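Metallo-beta-lactamase (Chryseobacterium indologenes, PDB 3L6N) hydrolyses the beta-lactam ring of penicillins, cephalosporins and carbapenems with the help of zinc, conferring resistance to these antibiotics. Local coordinates at residues A[80-85]-A[103-108]; A[96-101]-A[142-147]. All coordinates share one frame; numbering follows the deposited sequence.

Overall arrangement
The two contacts lie toward either end of one helix, 99-107, in the αβ/βα fold. Contact 2 takes the junction where strand 94-97 of the seven-stranded sheet passes into helix 99-107 and joins it to 142-147, which runs into strand 145-148 of the five-stranded sheet. Contact 1 sets the far end of the helix against the zinc-binding loop 80-85. Along the chain the segments alternate: 80-85, 96-101, 103-108, 142-147. The contact centres lie about 11 Å apart, and Phe104 CE1 packs 3.5 Å from Asp142 OD1. One helix thus touches both a metal-ligand loop and the loop whose Asp142 touches the zinc ligand His76.

Contact 1: A[80-85]-A[103-108]; sequences DRAGDL and EFLKKD. With ZN (zinc ion), chain C.
Leu105 reaches from its helix to Ala82 and Leu85 and meets each with a different methyl as its nearest atom. Its CD2 lies 4.0 Å from Ala82 CB, while CD1 sits 3.9 Å from Leu85 CD1, where the two leucine side chains cross at about a right angle. The contact is small and apolar, and the residues that touch are buried. Leu105 CB already points at the loop, and with CG anti to its own carbonyl carbon (chi1 -70°) the two methyls come to lie against Leu85 and Ala82. The backbone also takes part, since Gly83 O comes to 4.4 Å from Leu105 CD2; Gly83 has a positive phi of 56°, and the chain turns there between the two loop side chains.

Just upstream, the same loop carries a zinc ligand. Asp80 OD2 binds the zinc ion at 2.0 Å, with Cys158 and His200 as the other protein ligands, and the metal-bound water donates to Asp80 OD1 at 2.7 Å. Arg81 is modelled in two conformers; in one of them NE donates to Asp80 O at 2.8 Å from above the carbonyl plane, the acceptor lying close to the guanidinium plane, and the guanidinium group also forms a salt bridge to Asp46 and a bond from NH2 to Asn32 O.

At the far end of the loop, Asp84 OD1 is hydrogen-bonded to Ser86 OG, and the side chain also caps a backbone N where the chain turns into helix 86-90. The contact therefore sets Leu105, near the C-terminal end of helix 99-107, against the loop that leads from strand 69-73 to helix 86-90.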
loop_
_atom_site.group_PDB
_atom_site.type_symbol
_atom_site.label_atom_id
_atom_site.label_comp_id
_atom_site.label_asym_id
_atom_site.label_seq_id
_atom_site.Cartn_x
_atom_site.Cartn_y
_atom_site.Cartn_z
ATOM N N ASP A 80 8.548 3.147 1.247
ATOM C CA ASP A 80 7.754 2.725 0.090
ATOM C C ASP A 80 6.255 2.730 0.385
ATOM O O ASP A 80 5.456 2.315 -0.451
ATOM C CB ASP A 80 8.197 1.329 -0.411
ATOM C CG ASP A 80 8.045 0.243 0.642
ATOM O OD1 ASP A 80 8.502 0.434 1.782
ATOM O OD2 ASP A 80 7.479 -0.834 0.317
ATOM N N ARG A 81 5.887 3.244 1.555
ATOM C CA ARG A 81 4.503 3.203 2.009
ATOM C C ARG A 81 4.067 4.609 2.415
ATOM O O ARG A 81 3.570 5.364 1.581
ATOM C CB ARG A 81 4.346 2.190 3.149
ATOM C CG ARG A 81 4.866 0.784 2.813
ATOM C CD ARG A 81 3.844 -0.043 2.042
ATOM N NE ARG A 81 3.783 0.297 0.625
ATOM C CZ ARG A 81 3.164 -0.446 -0.289
ATOM N NH1 ARG A 81 2.549 -1.564 0.072
ATOM N NH2 ARG A 81 3.140 -0.063 -1.557
ATOM N N ALA A 82 4.291 4.981 3.673
ATOM C CA ALA A 82 4.036 6.370 4.107
ATOM C C ALA A 82 4.951 7.365 3.394
ATOM O O ALA A 82 4.534 8.480 3.066
ATOM C CB ALA A 82 4.204 6.507 5.617
ATOM N N GLY A 83 6.195 6.969 3.167
ATOM C CA GLY A 83 7.183 7.891 2.605
ATOM C C GLY A 83 7.296 9.147 3.454
ATOM O O GLY A 83 7.280 9.079 4.692
ATOM N N ASP A 84 7.397 10.294 2.785
ATOM C CA ASP A 84 7.506 11.585 3.454
ATOM C C ASP A 84 6.172 12.304 3.329
ATOM O O ASP A 84 5.900 12.980 2.320
ATOM C CB ASP A 84 8.637 12.421 2.840
ATOM C CG ASP A 84 8.736 13.825 3.446
ATOM O OD1 ASP A 84 8.026 14.122 4.439
ATOM O OD2 ASP A 84 9.531 14.628 2.910
ATOM N N LEU A 85 5.339 12.148 4.350
ATOM C CA LEU A 85 3.983 12.681 4.315
ATOM C C LEU A 85 3.933 14.208 4.301
ATOM O O LEU A 85 2.879 14.775 3.999
ATOM C CB LEU A 85 3.141 12.139 5.468
ATOM C CG LEU A 85 2.837 10.638 5.422
ATOM C CD1 LEU A 85 2.211 10.220 6.744
ATOM C CD2 LEU A 85 1.922 10.271 4.245
ATOM N N GLU A 103 3.364 6.463 15.394
ATOM C CA GLU A 103 4.365 6.312 16.446
ATOM C C GLU A 103 5.718 5.943 15.852
ATOM O O GLU A 103 6.750 6.440 16.299
ATOM C CB GLU A 103 3.927 5.248 17.439
ATOM C CG GLU A 103 2.889 5.738 18.419
ATOM C CD GLU A 103 2.120 4.604 19.063
ATOM O OE1 GLU A 103 2.467 3.420 18.849
ATOM O OE2 GLU A 103 1.153 4.906 19.791
ATOM N N PHE A 104 5.710 5.079 14.833
ATOM C CA PHE A 104 6.944 4.711 14.144
ATOM C C PHE A 104 7.529 5.879 13.345
ATOM O O PHE A 104 8.730 6.109 13.372
ATOM C CB PHE A 104 6.715 3.523 13.203
ATOM C CG PHE A 104 6.606 2.181 13.895
ATOM C CD1 PHE A 104 6.187 1.072 13.165
ATOM C CD2 PHE A 104 6.923 2.013 15.247
ATOM C CE1 PHE A 104 6.099 -0.188 13.745
ATOM C CE2 PHE A 104 6.832 0.746 15.856
ATOM C CZ PHE A 104 6.417 -0.362 15.097
ATOM N N LEU A 105 6.674 6.608 12.625
ATOM C CA LEU A 105 7.122 7.767 11.862
ATOM C C LEU A 105 7.786 8.800 12.767
ATOM O O LEU A 105 8.871 9.290 12.469
ATOM C CB LEU A 105 5.954 8.396 11.095
ATOM C CG LEU A 105 5.413 7.581 9.916
ATOM C CD1 LEU A 105 4.055 8.135 9.475
ATOM C CD2 LEU A 105 6.412 7.546 8.761
ATOM N N LYS A 106 7.133 9.098 13.885
ATOM C CA LYS A 106 7.661 10.063 14.845
ATOM C C LYS A 106 9.008 9.594 15.429
ATOM O O LYS A 106 9.968 10.369 15.495
ATOM C CB LYS A 106 6.623 10.308 15.941
ATOM C CG LYS A 106 6.965 11.416 16.921
ATOM C CD LYS A 106 7.022 12.790 16.251
ATOM C CE LYS A 106 6.882 13.928 17.269
ATOM N NZ LYS A 106 7.936 13.921 18.331
ATOM N N LYS A 107 9.069 8.328 15.841
ATOM C CA LYS A 107 10.303 7.717 16.363
ATOM C C LYS A 107 11.445 7.828 15.348
ATOM O O LYS A 107 12.615 8.061 15.711
ATOM C CB LYS A 107 10.032 6.247 16.730
ATOM C CG LYS A 107 11.245 5.397 17.106
ATOM C CD LYS A 107 11.809 5.776 18.454
ATOM C CE LYS A 107 12.702 4.661 19.004
ATOM N NZ LYS A 107 13.967 4.559 18.199
ATOM N N ASP A 108 11.106 7.677 14.070
ATOM C CA ASP A 108 12.107 7.717 13.002
ATOM C C ASP A 108 12.393 9.135 12.477
ATOM O O ASP A 108 13.170 9.299 11.538
ATOM C CB ASP A 108 11.712 6.767 11.853
ATOM C CG ASP A 108 11.841 5.289 12.227
ATOM O OD1 ASP A 108 12.427 4.963 13.283
ATOM O OD2 ASP A 108 11.372 4.425 11.450
HETATM ZN ZN ZN C . 7.389 -2.638 1.283
HETATM O O HOH W 1 8.345 -1.932 2.991
#

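Contact 2: A[96-101]-A[142-147]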
loop_
_atom_site.group_PDB
_atom_site.type_symbol
_atom_site.label_atom_id
_atom_site.label_comp_id
_atom_site.label_asym_id
_atom_site.label_seq_id
_atom_site.Cartn_x
_atom_site.Cartn_y
_atom_site.Cartn_z
ATOM N N TYR A 96 -3.470 9.852 6.004
ATOM C CA TYR A 96 -4.092 8.893 6.912
ATOM C C TYR A 96 -3.118 7.796 7.284
ATOM O O TYR A 96 -2.510 7.159 6.405
ATOM C CB TYR A 96 -5.320 8.251 6.259
ATOM C CG TYR A 96 -6.492 9.184 6.027
ATOM C CD1 TYR A 96 -6.504 10.057 4.946
ATOM C CD2 TYR A 96 -7.600 9.151 6.871
ATOM C CE1 TYR A 96 -7.574 10.907 4.720
ATOM C CE2 TYR A 96 -8.684 10.000 6.649
ATOM C CZ TYR A 96 -8.655 10.868 5.574
ATOM O OH TYR A 96 -9.716 11.713 5.338
ATOM N N ALA A 97 -2.977 7.561 8.586
ATOM C CA ALA A 97 -2.157 6.465 9.096
ATOM C C ALA A 97 -2.739 6.014 10.417
ATOM O O ALA A 97 -3.450 6.773 11.083
ATOM C CB ALA A 97 -0.707 6.916 9.296
ATOM N N THR A 98 -2.455 4.778 10.795
ATOM C CA THR A 98 -2.845 4.311 12.124
ATOM C C THR A 98 -2.001 4.988 13.204
ATOM O O THR A 98 -0.923 5.533 12.926
ATOM C CB THR A 98 -2.650 2.805 12.286
ATOM O OG1 THR A 98 -1.252 2.506 12.156
ATOM C CG2 THR A 98 -3.462 2.014 11.258
ATOM N N ALA A 99 -2.489 4.944 14.446
ATOM C CA ALA A 99 -1.706 5.430 15.581
ATOM C C ALA A 99 -0.331 4.757 15.652
ATOM O O ALA A 99 0.676 5.432 15.864
ATOM C CB ALA A 99 -2.481 5.244 16.879
ATOM N N LYS A 100 -0.286 3.442 15.423
ATOM C CA LYS A 100 0.979 2.694 15.466
ATOM C C LYS A 100 1.963 3.180 14.407
ATOM O O LYS A 100 3.151 3.361 14.674
ATOM C CB LYS A 100 0.726 1.189 15.303
ATOM C CG LYS A 100 -0.086 0.576 16.443
ATOM C CD LYS A 100 0.735 0.440 17.727
ATOM C CE LYS A 100 -0.069 -0.257 18.831
ATOM N NZ LYS A 100 0.752 -0.531 20.054
ATOM N N THR A 101 1.452 3.394 13.200
ATOM C CA THR A 101 2.290 3.855 12.101
ATOM C C THR A 101 2.842 5.242 12.417
ATOM O O THR A 101 4.022 5.514 12.191
ATOM C CB THR A 101 1.499 3.830 10.781
ATOM O OG1 THR A 101 1.310 2.464 10.397
ATOM C CG2 THR A 101 2.253 4.548 9.656
ATOM N N ASP A 142 3.096 -2.780 12.398
ATOM C CA ASP A 142 2.019 -1.843 12.066
ATOM C C ASP A 142 1.348 -2.108 10.717
ATOM O O ASP A 142 0.445 -1.369 10.313
ATOM C CB ASP A 142 2.523 -0.386 12.121
ATOM C CG ASP A 142 3.576 -0.075 11.048
ATOM O OD1 ASP A 142 4.402 -0.954 10.736
ATOM O OD2 ASP A 142 3.588 1.070 10.532
ATOM N N ASN A 143 1.797 -3.128 9.999
ATOM C CA ASN A 143 1.248 -3.338 8.654
ATOM C C ASN A 143 -0.261 -3.559 8.644
ATOM O O ASN A 143 -0.797 -4.298 9.475
ATOM C CB ASN A 143 2.004 -4.411 7.839
ATOM C CG ASN A 143 2.156 -5.763 8.551
ATOM O OD1 ASN A 143 3.055 -6.521 8.199
ATOM N ND2 ASN A 143 1.273 -6.088 9.495
ATOM N N VAL A 144 -0.928 -2.891 7.709
ATOM C CA VAL A 144 -2.368 -3.033 7.521
ATOM C C VAL A 144 -2.643 -3.386 6.063
ATOM O O VAL A 144 -1.787 -3.191 5.202
ATOM C CB VAL A 144 -3.144 -1.754 7.916
ATOM C CG1 VAL A 144 -3.073 -1.533 9.424
ATOM C CG2 VAL A 144 -2.616 -0.516 7.155
ATOM N N VAL A 145 -3.839 -3.912 5.807
ATOM C CA VAL A 145 -4.293 -4.239 4.456
ATOM C C VAL A 145 -5.488 -3.346 4.117
ATOM O O VAL A 145 -6.112 -2.773 5.012
ATOM C CB VAL A 145 -4.692 -5.738 4.332
ATOM C CG1 VAL A 145 -3.500 -6.661 4.646
ATOM C CG2 VAL A 145 -5.918 -6.079 5.232
ATOM N N VAL A 146 -5.806 -3.226 2.829
ATOM C CA VAL A 146 -6.946 -2.425 2.404
ATOM C C VAL A 146 -7.875 -3.263 1.543
ATOM O O VAL A 146 -7.472 -3.811 0.510
ATOM C CB VAL A 146 -6.532 -1.136 1.637
ATOM C CG1 VAL A 146 -7.751 -0.239 1.432
ATOM C CG2 VAL A 146 -5.448 -0.369 2.413
ATOM N N TRP A 147 -9.123 -3.382 1.997
ATOM C CA TRP A 147 -10.134 -4.164 1.284
ATOM C C TRP A 147 -11.056 -3.245 0.500
ATOM O O TRP A 147 -11.546 -2.250 1.034
ATOM C CB TRP A 147 -10.943 -4.983 2.302
ATOM C CG TRP A 147 -12.148 -5.716 1.739
ATOM C CD1 TRP A 147 -13.449 -5.570 2.130
ATOM C CD2 TRP A 147 -12.146 -6.715 0.709
ATOM N NE1 TRP A 147 -14.260 -6.411 1.400
ATOM C CE2 TRP A 147 -13.488 -7.127 0.526
ATOM C CE3 TRP A 147 -11.144 -7.306 -0.068
ATOM C CZ2 TRP A 147 -13.851 -8.097 -0.415
ATOM C CZ3 TRP A 147 -11.506 -8.275 -1.006
ATOM C CH2 TRP A 147 -12.848 -8.659 -1.166
HETATM O O HOH W 2 -0.968 -0.135 12.471
#
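In the αβ/βα sandwich of the metallo-beta-lactamase superfamily, this contact joins the N-terminal turn of helix 99-107, which follows strand 94-97 of one sheet, to the loop entering strand 145-148 of the other. Thr98 is the N-cap: its OG1 accepts from Thr101 N at 3.0 Å, with an N-H...O angle of 159°. Thr101 in turn spends its hydroxyl proton on Asp142, OG1 to OD2 2.7 Å. The hydroxyl meets the anti side of the carboxylate, 23° out of its plane. Asp142 CG lies between its backbone N and carbonyl carbon (chi1 66°), bringing OD2 to Thr101, while CB packs 4.0 Å from Lys100 CB. OD1 is hydrogen-bonded to Thr140 OG1, and OD2 also takes a weak bond from Ser77 N. The aspartate touches His76, a ligand of the first zinc, so it is a second-shell residue that may help position that histidine. The methyl of Thr98, CG2, passes Val144 CG1 at 4.0 Å, their side chains running in opposite directions. A water links the same segments, 2.7 Å from Thr98 OG1 and donating to Asp142 O at 2.9 Å.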